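Local coordinates for protein oxidoreductase (Azotobacter vinelandii, PDB 7D5M) that binds NAD+ and, as an inositol dehydrogenase homolog of the Gfo/Idh/MocA family, probably catalyses NAD-dependent oxidation of a sugar or polyol, at residues 139-144 with 331-336; 143-148 with 211-216; 269-274 with 284-289; 338-343 with 359-364. One frame throughout, in Å; residues are numbered along the deposited sequence.

Interaction 1 (139-144 with 331-336); sequences GVTYGY and EAWSNL. With NAD (nicotinamide-adenine-dinucleotide), chain B.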
# COMPACT_ATOMS: atom_id res chain seq x y z
N GLY A 139 30.52 -3.69 20.37
CA GLY A 139 29.32 -3.44 19.56
C GLY A 139 28.59 -4.74 19.31
O GLY A 139 29.26 -5.78 19.23
N VAL A 140 27.26 -4.69 19.18
CA VAL A 140 26.45 -5.86 18.77
C VAL A 140 25.61 -5.44 17.56
O VAL A 140 25.02 -4.35 17.59
CB VAL A 140 25.61 -6.39 19.94
CG1 VAL A 140 24.76 -7.58 19.54
CG2 VAL A 140 26.49 -6.76 21.12
N THR A 141 25.58 -6.26 16.51
CA THR A 141 25.03 -5.84 15.19
C THR A 141 23.51 -6.04 15.17
O THR A 141 23.00 -6.77 14.29
CB THR A 141 25.81 -6.48 14.03
OG1 THR A 141 26.19 -7.80 14.38
CG2 THR A 141 27.07 -5.72 13.70
N TYR A 142 22.81 -5.32 16.05
CA TYR A 142 21.36 -5.06 15.92
C TYR A 142 21.19 -3.98 14.85
O TYR A 142 20.90 -2.81 15.17
CB TYR A 142 20.76 -4.66 17.27
CG TYR A 142 20.64 -5.78 18.26
CD1 TYR A 142 19.82 -6.88 18.02
CD2 TYR A 142 21.31 -5.73 19.48
CE1 TYR A 142 19.69 -7.90 18.95
CE2 TYR A 142 21.18 -6.74 20.42
CZ TYR A 142 20.36 -7.83 20.16
OH TYR A 142 20.21 -8.83 21.07
N GLY A 143 21.44 -4.36 13.60
CA GLY A 143 21.72 -3.46 12.48
C GLY A 143 20.53 -2.57 12.17
O GLY A 143 20.75 -1.44 11.74
N TYR A 144 19.31 -3.06 12.39
CA TYR A 144 18.08 -2.31 12.02
C TYR A 144 18.00 -1.03 12.84
O TYR A 144 17.36 -0.06 12.41
CB TYR A 144 16.83 -3.19 12.21
CG TYR A 144 16.91 -4.45 11.40
CD1 TYR A 144 16.68 -4.43 10.03
CD2 TYR A 144 17.33 -5.64 11.97
CE1 TYR A 144 16.78 -5.58 9.26
CE2 TYR A 144 17.45 -6.80 11.21
CZ TYR A 144 17.18 -6.77 9.86
OH TYR A 144 17.30 -7.89 9.09
N GLU A 331 23.04 1.34 4.92
CA GLU A 331 23.18 2.66 5.59
C GLU A 331 23.00 2.46 7.10
O GLU A 331 23.80 3.00 7.87
CB GLU A 331 22.18 3.68 5.04
CG GLU A 331 22.64 4.27 3.72
CD GLU A 331 22.75 3.28 2.57
OE1 GLU A 331 23.89 3.01 2.11
OE2 GLU A 331 21.70 2.75 2.15
N ALA A 332 21.97 1.72 7.50
CA ALA A 332 21.70 1.41 8.93
C ALA A 332 22.98 0.79 9.53
O ALA A 332 23.43 1.24 10.61
CB ALA A 332 20.52 0.48 9.05
N TRP A 333 23.56 -0.20 8.87
CA TRP A 333 24.78 -0.87 9.41
C TRP A 333 25.96 0.10 9.43
O TRP A 333 26.76 0.03 10.38
CB TRP A 333 25.12 -2.12 8.61
CG TRP A 333 24.36 -3.32 9.03
CD1 TRP A 333 23.01 -3.53 9.00
CD2 TRP A 333 24.95 -4.54 9.52
NE1 TRP A 333 22.72 -4.79 9.45
CE2 TRP A 333 23.89 -5.43 9.77
CE3 TRP A 333 26.27 -4.94 9.77
CZ2 TRP A 333 24.12 -6.71 10.27
CZ3 TRP A 333 26.49 -6.21 10.26
CH2 TRP A 333 25.42 -7.07 10.52
N SER A 334 26.08 0.94 8.40
CA SER A 334 27.15 1.98 8.32
C SER A 334 27.00 2.97 9.48
O SER A 334 28.03 3.40 10.03
CB SER A 334 27.15 2.69 6.99
OG SER A 334 27.35 1.76 5.94
N ASN A 335 25.77 3.31 9.85
CA ASN A 335 25.46 4.24 10.96
C ASN A 335 25.91 3.63 12.29
O ASN A 335 26.41 4.37 13.14
CB ASN A 335 23.98 4.63 10.94
CG ASN A 335 23.65 5.43 9.71
OD1 ASN A 335 24.53 6.07 9.14
ND2 ASN A 335 22.38 5.41 9.30
N LEU A 336 25.77 2.31 12.48
CA LEU A 336 26.29 1.66 13.71
C LEU A 336 27.82 1.65 13.66
O LEU A 336 28.44 1.97 14.68
CB LEU A 336 25.78 0.23 13.83
CG LEU A 336 24.27 0.05 14.02
CD1 LEU A 336 24.02 -1.32 14.60
CD2 LEU A 336 23.65 1.14 14.87
PA NAD B . 27.24 -18.59 7.76
O1A NAD B . 27.22 -20.05 8.11
O2A NAD B . 26.59 -18.11 6.50
O5B NAD B . 28.76 -18.08 7.79
C5B NAD B . 29.73 -18.59 8.76
C4B NAD B . 31.10 -18.13 8.31
O4B NAD B . 32.06 -18.27 9.40
C3B NAD B . 31.70 -18.92 7.14
O3B NAD B . 32.50 -18.06 6.34
C2B NAD B . 32.54 -19.98 7.88
O2B NAD B . 33.57 -20.55 7.10
C1B NAD B . 33.12 -19.10 8.98
N9A NAD B . 33.59 -19.82 10.15
C8A NAD B . 32.92 -20.81 10.83
N7A NAD B . 33.56 -21.23 11.89
C5A NAD B . 34.71 -20.46 11.94
C6A NAD B . 35.78 -20.42 12.85
N6A NAD B . 35.85 -21.19 13.94
N1A NAD B . 36.77 -19.52 12.61
C2A NAD B . 36.68 -18.75 11.52
N3A NAD B . 35.71 -18.69 10.60
C4A NAD B . 34.74 -19.58 10.87
O3 NAD B . 26.58 -17.75 8.97
PN NAD B . 25.86 -16.29 8.93
O1N NAD B . 24.42 -16.45 8.53
O2N NAD B . 26.73 -15.35 8.15
O5D NAD B . 25.87 -15.88 10.48
C5D NAD B . 27.08 -15.73 11.22
C4D NAD B . 26.72 -14.99 12.48
O4D NAD B . 26.08 -13.74 12.12
C3D NAD B . 25.72 -15.73 13.37
O3D NAD B . 26.01 -15.47 14.73
C2D NAD B . 24.37 -15.13 12.95
O2D NAD B . 23.39 -15.20 13.97
C1D NAD B . 24.78 -13.68 12.70
N1N NAD B . 23.89 -12.93 11.77
C2N NAD B . 23.40 -11.70 12.16
C3N NAD B . 22.52 -10.99 11.34
C7N NAD B . 22.15 -9.59 11.76
O7N NAD B . 22.82 -9.03 12.64
N7N NAD B . 21.13 -9.00 11.14
C4N NAD B . 22.04 -11.60 10.17
C5N NAD B . 22.53 -12.85 9.80
C6N NAD B . 23.56 -13.41 10.54

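Interaction 2 (143-148 with 211-216); sequences GYAGHQ and LYLSEV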
# COMPACT_ATOMS: atom_id res chain seq x y z
N GLY A 143 21.44 -4.36 13.60
CA GLY A 143 21.72 -3.46 12.48
C GLY A 143 20.53 -2.57 12.17
O GLY A 143 20.75 -1.44 11.74
N TYR A 144 19.31 -3.06 12.39
CA TYR A 144 18.08 -2.31 12.02
C TYR A 144 18.00 -1.03 12.84
O TYR A 144 17.36 -0.06 12.41
CB TYR A 144 16.83 -3.19 12.21
CG TYR A 144 16.91 -4.45 11.40
CD1 TYR A 144 16.68 -4.43 10.03
CD2 TYR A 144 17.33 -5.64 11.97
CE1 TYR A 144 16.78 -5.58 9.26
CE2 TYR A 144 17.45 -6.80 11.21
CZ TYR A 144 17.18 -6.77 9.86
OH TYR A 144 17.30 -7.89 9.09
N ALA A 145 18.67 -0.99 14.00
CA ALA A 145 18.65 0.16 14.92
C ALA A 145 19.42 1.34 14.33
O ALA A 145 19.31 2.47 14.87
CB ALA A 145 19.20 -0.27 16.26
N GLY A 146 20.18 1.11 13.25
CA GLY A 146 20.89 2.16 12.51
C GLY A 146 19.98 3.02 11.65
O GLY A 146 20.45 4.08 11.16
N HIS A 147 18.74 2.59 11.38
CA HIS A 147 17.79 3.37 10.55
C HIS A 147 17.37 4.64 11.30
O HIS A 147 16.91 4.51 12.46
CB HIS A 147 16.60 2.52 10.12
CG HIS A 147 16.91 1.62 8.97
ND1 HIS A 147 16.90 0.24 9.09
CD2 HIS A 147 17.27 1.88 7.70
CE1 HIS A 147 17.23 -0.30 7.93
NE2 HIS A 147 17.46 0.68 7.07
N GLN A 148 17.53 5.80 10.66
CA GLN A 148 17.24 7.14 11.25
C GLN A 148 15.87 7.16 11.94
O GLN A 148 15.73 7.82 12.99
CB GLN A 148 17.26 8.23 10.18
CG GLN A 148 18.65 8.57 9.64
CD GLN A 148 19.11 7.70 8.50
OE1 GLN A 148 19.30 6.49 8.65
NE2 GLN A 148 19.38 8.31 7.36
N LEU A 211 12.76 -6.71 19.39
CA LEU A 211 12.91 -6.51 20.86
C LEU A 211 13.91 -5.38 21.10
O LEU A 211 13.60 -4.44 21.85
CB LEU A 211 13.37 -7.80 21.55
CG LEU A 211 13.50 -7.68 23.06
CD1 LEU A 211 12.13 -7.79 23.72
CD2 LEU A 211 14.46 -8.71 23.62
N TYR A 212 15.07 -5.44 20.45
CA TYR A 212 16.09 -4.38 20.62
C TYR A 212 15.53 -3.03 20.13
O TYR A 212 15.72 -2.02 20.81
CB TYR A 212 17.42 -4.70 19.94
CG TYR A 212 18.38 -3.57 20.18
CD1 TYR A 212 18.84 -3.31 21.47
CD2 TYR A 212 18.77 -2.71 19.16
CE1 TYR A 212 19.67 -2.23 21.73
CE2 TYR A 212 19.60 -1.63 19.41
CZ TYR A 212 20.06 -1.39 20.70
OH TYR A 212 20.90 -0.35 20.97
N LEU A 213 14.81 -3.00 19.01
CA LEU A 213 14.17 -1.74 18.55
C LEU A 213 13.28 -1.20 19.68
O LEU A 213 13.32 0.01 19.90
CB LEU A 213 13.38 -1.97 17.26
CG LEU A 213 14.21 -2.41 16.07
CD1 LEU A 213 13.32 -2.56 14.84
CD2 LEU A 213 15.36 -1.45 15.78
N SER A 214 12.51 -2.03 20.38
CA SER A 214 11.63 -1.55 21.47
C SER A 214 12.48 -0.97 22.61
O SER A 214 12.03 0.01 23.23
CB SER A 214 10.69 -2.60 21.97
OG SER A 214 11.37 -3.52 22.81
N GLU A 215 13.66 -1.52 22.85
CA GLU A 215 14.56 -1.03 23.94
C GLU A 215 15.15 0.33 23.56
O GLU A 215 15.31 1.18 24.45
CB GLU A 215 15.65 -2.06 24.24
CG GLU A 215 15.09 -3.34 24.81
CD GLU A 215 16.11 -4.40 25.19
OE1 GLU A 215 17.32 -4.09 25.18
OE2 GLU A 215 15.67 -5.53 25.50
N VAL A 216 15.43 0.56 22.28
CA VAL A 216 15.88 1.90 21.81
C VAL A 216 14.73 2.90 22.00
O VAL A 216 14.99 4.02 22.46
CB VAL A 216 16.37 1.88 20.35
CG1 VAL A 216 16.75 3.27 19.87
CG2 VAL A 216 17.54 0.92 20.18

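Interaction 3 (269-274 with 284-289); sequences HGQKIR and WWDEHP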
# COMPACT_ATOMS: atom_id res chain seq x y z
N HIS A 269 10.10 -10.86 4.94
CA HIS A 269 10.89 -10.49 6.14
C HIS A 269 9.95 -10.26 7.31
O HIS A 269 10.06 -10.98 8.31
CB HIS A 269 11.78 -9.27 5.86
CG HIS A 269 13.22 -9.51 6.15
ND1 HIS A 269 13.97 -8.65 6.94
CD2 HIS A 269 14.07 -10.48 5.74
CE1 HIS A 269 15.20 -9.09 7.01
NE2 HIS A 269 15.29 -10.22 6.29
N GLY A 270 9.06 -9.29 7.17
CA GLY A 270 7.95 -9.07 8.11
C GLY A 270 8.46 -8.69 9.48
O GLY A 270 7.93 -9.19 10.47
N GLN A 271 9.49 -7.84 9.55
CA GLN A 271 9.91 -7.27 10.85
C GLN A 271 9.16 -5.95 11.05
O GLN A 271 9.40 -5.01 10.29
CB GLN A 271 11.42 -7.05 10.95
CG GLN A 271 11.81 -6.59 12.34
CD GLN A 271 13.26 -6.19 12.51
OE1 GLN A 271 13.68 -5.85 13.61
NE2 GLN A 271 14.03 -6.21 11.43
N LYS A 272 8.29 -5.89 12.03
CA LYS A 272 7.47 -4.69 12.29
C LYS A 272 7.46 -4.42 13.79
O LYS A 272 7.51 -5.37 14.59
CB LYS A 272 6.05 -4.87 11.74
CG LYS A 272 5.98 -5.26 10.26
CD LYS A 272 4.59 -5.63 9.73
CE LYS A 272 4.51 -5.45 8.22
NZ LYS A 272 3.33 -6.11 7.62
N ILE A 273 7.38 -3.15 14.15
CA ILE A 273 7.16 -2.74 15.56
C ILE A 273 6.09 -1.66 15.56
O ILE A 273 6.20 -0.69 14.80
CB ILE A 273 8.45 -2.31 16.27
CG1 ILE A 273 8.14 -1.84 17.70
CG2 ILE A 273 9.22 -1.26 15.49
CD1 ILE A 273 9.34 -1.84 18.61
N ARG A 274 5.04 -1.87 16.35
CA ARG A 274 3.97 -0.86 16.53
C ARG A 274 3.97 -0.51 18.01
O ARG A 274 3.81 -1.42 18.84
CB ARG A 274 2.61 -1.39 16.07
CG ARG A 274 1.49 -0.37 16.18
CD ARG A 274 0.16 -0.91 15.69
NE ARG A 274 -0.89 0.10 15.73
CZ ARG A 274 -1.11 1.03 14.81
NH1 ARG A 274 -0.37 1.11 13.72
NH2 ARG A 274 -2.11 1.88 14.99
N TRP A 284 6.69 0.84 12.32
CA TRP A 284 7.86 0.77 11.41
C TRP A 284 7.99 -0.66 10.91
O TRP A 284 7.77 -1.58 11.70
CB TRP A 284 9.11 1.24 12.15
CG TRP A 284 10.34 1.31 11.29
CD1 TRP A 284 10.72 2.35 10.49
CD2 TRP A 284 11.37 0.32 11.18
NE1 TRP A 284 11.90 2.06 9.87
CE2 TRP A 284 12.34 0.83 10.28
CE3 TRP A 284 11.57 -0.97 11.71
CZ2 TRP A 284 13.48 0.12 9.92
CZ3 TRP A 284 12.71 -1.66 11.36
CH2 TRP A 284 13.66 -1.13 10.49
N TRP A 285 8.35 -0.80 9.64
CA TRP A 285 8.45 -2.08 8.91
C TRP A 285 9.81 -2.10 8.19
O TRP A 285 10.08 -1.17 7.42
CB TRP A 285 7.27 -2.16 7.94
CG TRP A 285 7.25 -3.35 7.04
CD1 TRP A 285 7.91 -4.53 7.19
CD2 TRP A 285 6.47 -3.48 5.84
NE1 TRP A 285 7.60 -5.38 6.17
CE2 TRP A 285 6.72 -4.77 5.32
CE3 TRP A 285 5.59 -2.63 5.17
CZ2 TRP A 285 6.13 -5.22 4.14
CZ3 TRP A 285 5.00 -3.08 4.01
CH2 TRP A 285 5.27 -4.35 3.50
N ASP A 286 10.64 -3.10 8.47
CA ASP A 286 12.07 -3.10 8.04
C ASP A 286 12.17 -3.10 6.51
O ASP A 286 13.19 -2.60 5.99
CB ASP A 286 12.85 -4.25 8.68
CG ASP A 286 12.52 -5.66 8.19
OD1 ASP A 286 11.39 -5.88 7.71
OD2 ASP A 286 13.40 -6.53 8.32
N GLU A 287 11.17 -3.61 5.79
CA GLU A 287 11.26 -3.75 4.31
C GLU A 287 11.06 -2.38 3.65
O GLU A 287 11.39 -2.24 2.48
CB GLU A 287 10.25 -4.78 3.80
CG GLU A 287 10.55 -6.19 4.28
CD GLU A 287 9.48 -7.18 3.88
OE1 GLU A 287 9.27 -7.37 2.65
OE2 GLU A 287 8.81 -7.70 4.78
N HIS A 288 10.48 -1.44 4.38
CA HIS A 288 10.26 -0.04 3.93
C HIS A 288 10.78 0.87 5.03
O HIS A 288 10.01 1.56 5.68
CB HIS A 288 8.79 0.13 3.57
CG HIS A 288 8.42 -0.79 2.45
ND1 HIS A 288 8.82 -0.56 1.16
CD2 HIS A 288 7.77 -1.97 2.45
CE1 HIS A 288 8.39 -1.53 0.39
NE2 HIS A 288 7.73 -2.41 1.15
N PRO A 289 12.11 0.90 5.25
CA PRO A 289 12.68 1.48 6.46
C PRO A 289 12.69 3.01 6.47
O PRO A 289 12.91 3.57 7.51
CB PRO A 289 14.11 0.93 6.44
CG PRO A 289 14.43 0.87 4.97
CD PRO A 289 13.14 0.39 4.33

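Interaction 4 (338-343 with 359-364); sequences YRFAMA and RYPDIH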
# COMPACT_ATOMS: atom_id res chain seq x y z
N TYR A 338 30.19 3.42 12.15
CA TYR A 338 30.98 4.66 12.37
C TYR A 338 30.90 5.00 13.86
O TYR A 338 31.90 5.50 14.40
CB TYR A 338 30.60 5.83 11.46
CG TYR A 338 29.49 6.71 11.96
CD1 TYR A 338 29.68 7.57 13.04
CD2 TYR A 338 28.25 6.71 11.35
CE1 TYR A 338 28.66 8.37 13.52
CE2 TYR A 338 27.22 7.52 11.81
CZ TYR A 338 27.42 8.35 12.89
OH TYR A 338 26.41 9.14 13.35
N ARG A 339 29.78 4.71 14.53
CA ARG A 339 29.64 4.97 15.98
C ARG A 339 30.56 4.02 16.74
O ARG A 339 31.21 4.45 17.73
CB ARG A 339 28.18 4.84 16.43
CG ARG A 339 27.29 5.97 15.93
CD ARG A 339 25.87 5.71 16.39
NE ARG A 339 24.98 6.85 16.23
CZ ARG A 339 24.47 7.26 15.08
NH1 ARG A 339 24.80 6.64 13.95
NH2 ARG A 339 23.65 8.29 15.05
N PHE A 340 30.62 2.75 16.33
CA PHE A 340 31.58 1.78 16.92
C PHE A 340 33.00 2.35 16.84
O PHE A 340 33.70 2.34 17.87
CB PHE A 340 31.52 0.41 16.24
CG PHE A 340 30.21 -0.34 16.36
CD1 PHE A 340 29.35 -0.13 17.42
CD2 PHE A 340 29.85 -1.27 15.40
CE1 PHE A 340 28.16 -0.83 17.52
CE2 PHE A 340 28.66 -1.97 15.50
CZ PHE A 340 27.82 -1.75 16.57
N ALA A 341 33.42 2.84 15.66
CA ALA A 341 34.77 3.39 15.43
C ALA A 341 34.98 4.61 16.34
O ALA A 341 36.03 4.71 16.99
CB ALA A 341 34.96 3.73 13.97
N MET A 342 34.02 5.53 16.40
CA MET A 342 34.16 6.73 17.27
C MET A 342 34.31 6.31 18.74
O MET A 342 35.13 6.93 19.45
CB MET A 342 32.97 7.67 17.12
CG MET A 342 32.95 8.36 15.77
SD MET A 342 31.54 9.46 15.58
CE MET A 342 32.09 10.89 16.51
N ALA A 343 33.56 5.31 19.19
CA ALA A 343 33.57 4.84 20.60
C ALA A 343 34.93 4.21 20.91
O ALA A 343 35.50 4.48 22.00
CB ALA A 343 32.43 3.87 20.84
N ARG A 359 25.36 6.73 21.30
CA ARG A 359 24.31 5.70 21.47
C ARG A 359 24.52 4.63 20.39
O ARG A 359 24.45 4.96 19.20
CB ARG A 359 22.91 6.30 21.31
CG ARG A 359 22.61 7.43 22.28
CD ARG A 359 22.18 6.95 23.65
NE ARG A 359 22.02 8.09 24.57
CZ ARG A 359 23.01 8.69 25.23
NH1 ARG A 359 24.26 8.27 25.10
NH2 ARG A 359 22.75 9.71 26.02
N TYR A 360 24.74 3.39 20.80
CA TYR A 360 24.85 2.25 19.86
C TYR A 360 24.54 0.97 20.61
O TYR A 360 24.65 0.91 21.84
CB TYR A 360 26.23 2.24 19.20
CG TYR A 360 27.37 2.23 20.18
CD1 TYR A 360 27.88 1.04 20.68
CD2 TYR A 360 27.91 3.41 20.66
CE1 TYR A 360 28.90 1.02 21.61
CE2 TYR A 360 28.93 3.41 21.59
CZ TYR A 360 29.44 2.22 22.06
OH TYR A 360 30.45 2.24 22.97
N PRO A 361 24.16 -0.09 19.89
CA PRO A 361 23.95 -1.40 20.51
C PRO A 361 25.28 -1.93 21.03
O PRO A 361 26.21 -2.09 20.26
CB PRO A 361 23.37 -2.30 19.40
CG PRO A 361 23.20 -1.41 18.19
CD PRO A 361 23.90 -0.10 18.44
N ASP A 362 25.34 -2.17 22.33
CA ASP A 362 26.61 -2.40 23.05
C ASP A 362 26.53 -3.71 23.84
O ASP A 362 25.59 -4.50 23.65
CB ASP A 362 26.93 -1.21 23.94
CG ASP A 362 25.89 -0.92 25.01
OD1 ASP A 362 24.95 -1.73 25.17
OD2 ASP A 362 26.00 0.15 25.65
N ILE A 363 27.51 -3.93 24.71
CA ILE A 363 27.60 -5.16 25.54
C ILE A 363 26.29 -5.34 26.31
O ILE A 363 25.81 -6.48 26.42
CB ILE A 363 28.84 -5.08 26.46
CG1 ILE A 363 29.08 -6.41 27.18
CG2 ILE A 363 28.73 -3.92 27.44
CD1 ILE A 363 29.41 -7.57 26.26
N HIS A 364 25.71 -4.26 26.83
CA HIS A 364 24.49 -4.29 27.68
C HIS A 364 23.30 -4.76 26.84
O HIS A 364 22.51 -5.57 27.33
CB HIS A 364 24.24 -2.92 28.33
CG HIS A 364 25.42 -2.42 29.10
ND1 HIS A 364 25.82 -3.00 30.27
CD2 HIS A 364 26.26 -1.39 28.86
CE1 HIS A 364 26.88 -2.35 30.73
NE2 HIS A 364 27.17 -1.37 29.88
O HOH W 1 25.12 8.30 18.62

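Interaction 1 (139-144 with 331-336)
The indole of Trp333 meets Gly143 over one face and the nicotinamide amide of NAD at its edge. Gly143 CA sits above the five-membered ring, 3.9 Å from its centroid, in a CH-pi contact. Its closest ring atom is Trp333 NE1, at 3.5 Å. The amide carbon C7N of NAD lies in the indole plane beside the rim, and O7N of NAD is 3.6 Å from Trp333 CZ2. Thr141 reaches the six-membered ring obliquely, with CG2 3.5 Å from Trp333 CZ3. With chi1 37°, OG1 stands between the backbone N and the carbonyl carbon, where it bonds to Glu114, and CG2 lies beside the backbone N, facing the indole. Thr141 and Trp333 belong to the NAD pocket, flanking the nicotinamide amide. A side chain at Gly143 would run into the indole, so the close approach depends on the glycine. An alanine in place of Trp333 would probably open a gap beside Thr141 and Gly143 and deprive the nicotinamide amide of a flat neighbour. Ala332 CB touches Gly143 O at 3.3 Å. Leu336 CD1 packs 3.5 Å from Tyr142 O. Inverse gamma turns at Thr141 and Tyr142 bend the chain as it leaves the Rossmann sheet. This buried contact sets the end of strand 138-140, outermost in the parallel sheet, against helix 329-349 of the C-terminal part, while His29 of helix 26-34 meets Trp333 edge-to-face.

Interaction 2 (143-148 with 211-216)
Ala145 and Leu213 stand at the closest backbone approach, and the side-chain contacts across the two segments are apolar. Ala145 CB carries most of them. The methyl lies in the plane of the Tyr212 ring, at its edge, with CE2 of Tyr212 3.5 Å away. Tyr212 holds CG anti to its backbone N (chi1 -179°), which carries the ring toward the loop, where its CD2-CE2 edge meets the methyl. Leu213 reaches in with one branch: its CD2 lies 3.8 Å from Ala145 CA and 4.2 Å from Tyr144 CB. Val216 CG2 adds a looser contact with Ala145 CB at 4.4 Å.

No hydrogen bond joins the two segments. Gly146 N bonds to Gly143 O and His147 N to Tyr144 O, holding the 3-10 turn; His147 ND1 makes a further weak bond to Tyr144 O.

Aromatic contacts continue outside the pair. Tyr142 stacks on Tyr212, and His209 meets Tyr144 edge-to-face. The Tyr144 side chain comes within about 4 Å of the bound NAD, nearest atoms.

The turn after the last Rossmann strand, 138-140, and helix 202-217 of the C-terminal alpha/beta part thus meet through apolar van der Waals packing; the short side chain of Ala145 is consistent with the close approach.

Interaction 3 (269-274 with 284-289)
Segments 269-274 and 284-289 run antiparallel in a beta hairpin, with Ile273 and Trp284 a hydrogen-bonded pair and Lys272 and Trp285 a non-hydrogen-bonded one. Beyond these pairs Asp286 N still bonds to Gln271 O. A type I turn from Trp285 to His288 places the carboxylates of Asp286 and Glu287 against 269-271. Asp286 OD2 takes a short, nearly straight bond of 2.6 Å from His269 ND1, on the syn side, somewhat out of the carboxylate plane, and in the plane of the imidazole. Gln271 NE2 reaches the same OD2 from above the carboxylate plane, at 3.2 Å. Asp286 OD1 accepts from Gln271 N at 3.3 Å. An alanine in place of Asp286 would probably leave His269 ND1, Gln271 NE2 and Gln271 N without their acceptor and hold the imidazole less firmly. Glu287 OE2 also holds two donors, Gly270 N at 2.9 Å and Trp285 NE1 at 3.0 Å, from opposite faces of its plane. The extended Lys272 lies alongside the Trp285 indole. Lys272 CE rests 3.5 Å from the centroid of its five-membered ring, and Lys272 NZ makes a cation-pi contact 4.5 Å from the same centroid. Glu287 CB and His288 CD2 lie over the opposite face, toward its rim. In the large mixed sheet, strand 165-173 flanks 271-277; Leu213 of helix 202-217 touches Gln271 and Trp284, and His325 of a second subunit meets His269 edge-to-face.

Interaction 4 (338-343 with 359-364)
Tyr360 has CG between its backbone N and carbonyl carbon (chi1 55°), and this stands its ring against the helix bearing Phe340 and Ala343. Phe340 takes chi1 -63°, CG beside its own backbone N, and sends its ring out to meet the tyrosine. The two planes are nearly perpendicular, at 87°, with centroids 5.7 Å apart. Tyr360 CD1 lies at the edge of the phenylalanine ring, 3.7 Å from Phe340 CE1. The same CE1 also approaches Pro361 O, at 3.6 Å. Farther along the tyrosine, Ala343 CB packs 3.6 Å from CE2 of Tyr360 and 3.3 Å from its OH.

The contact lies in the C-terminal alpha/beta part of a Gfo/Idh/MocA-type oxidoreductase. It joins helix 329-349 to the loop leading into helix 363-381. Asp362 is the N-cap of that second helix and bonds through OD1 to Ala365 N. Pro361 also makes a backbone hydrogen bond with Val140, tying the loop to the edge of the Rossmann sheet.

Arg339 works at the side of the contact. Its chain is extended from CG to NE and passes Arg359 O, with CD 3.2 Å from that oxygen. One water accepts from Arg339 NE at 2.8 Å and from Arg359 N at 3.1 Å, bridging the segments where no direct hydrogen bond does. The guanidinium is held farther out by a salt bridge from NH1 to Asp318.

Interactions 1 and 3 are buried, while interactions 2 and 4 are only partly so. Interactions 1 and 2 share Gly143 and Tyr144, whose turn packs on helix 329-349 in one and helix 202-217 in the other. Interactions 1 and 4 both use helix 329-349, and the loop of 359-364 meets strand 138-140 through the backbone of Val140 and Pro361. Tyr144 links 1 and 2 to 3 by packing on His269 and Gln271. Chemistry follows place. Beside the nicotinamide, interaction 1 is ring and apolar packing, and interaction 2 is apolar in its side chains. Interaction 3, within one sheet, is rich in hydrogen bonds, and interaction 4 adds a water bridge to its aromatic packing.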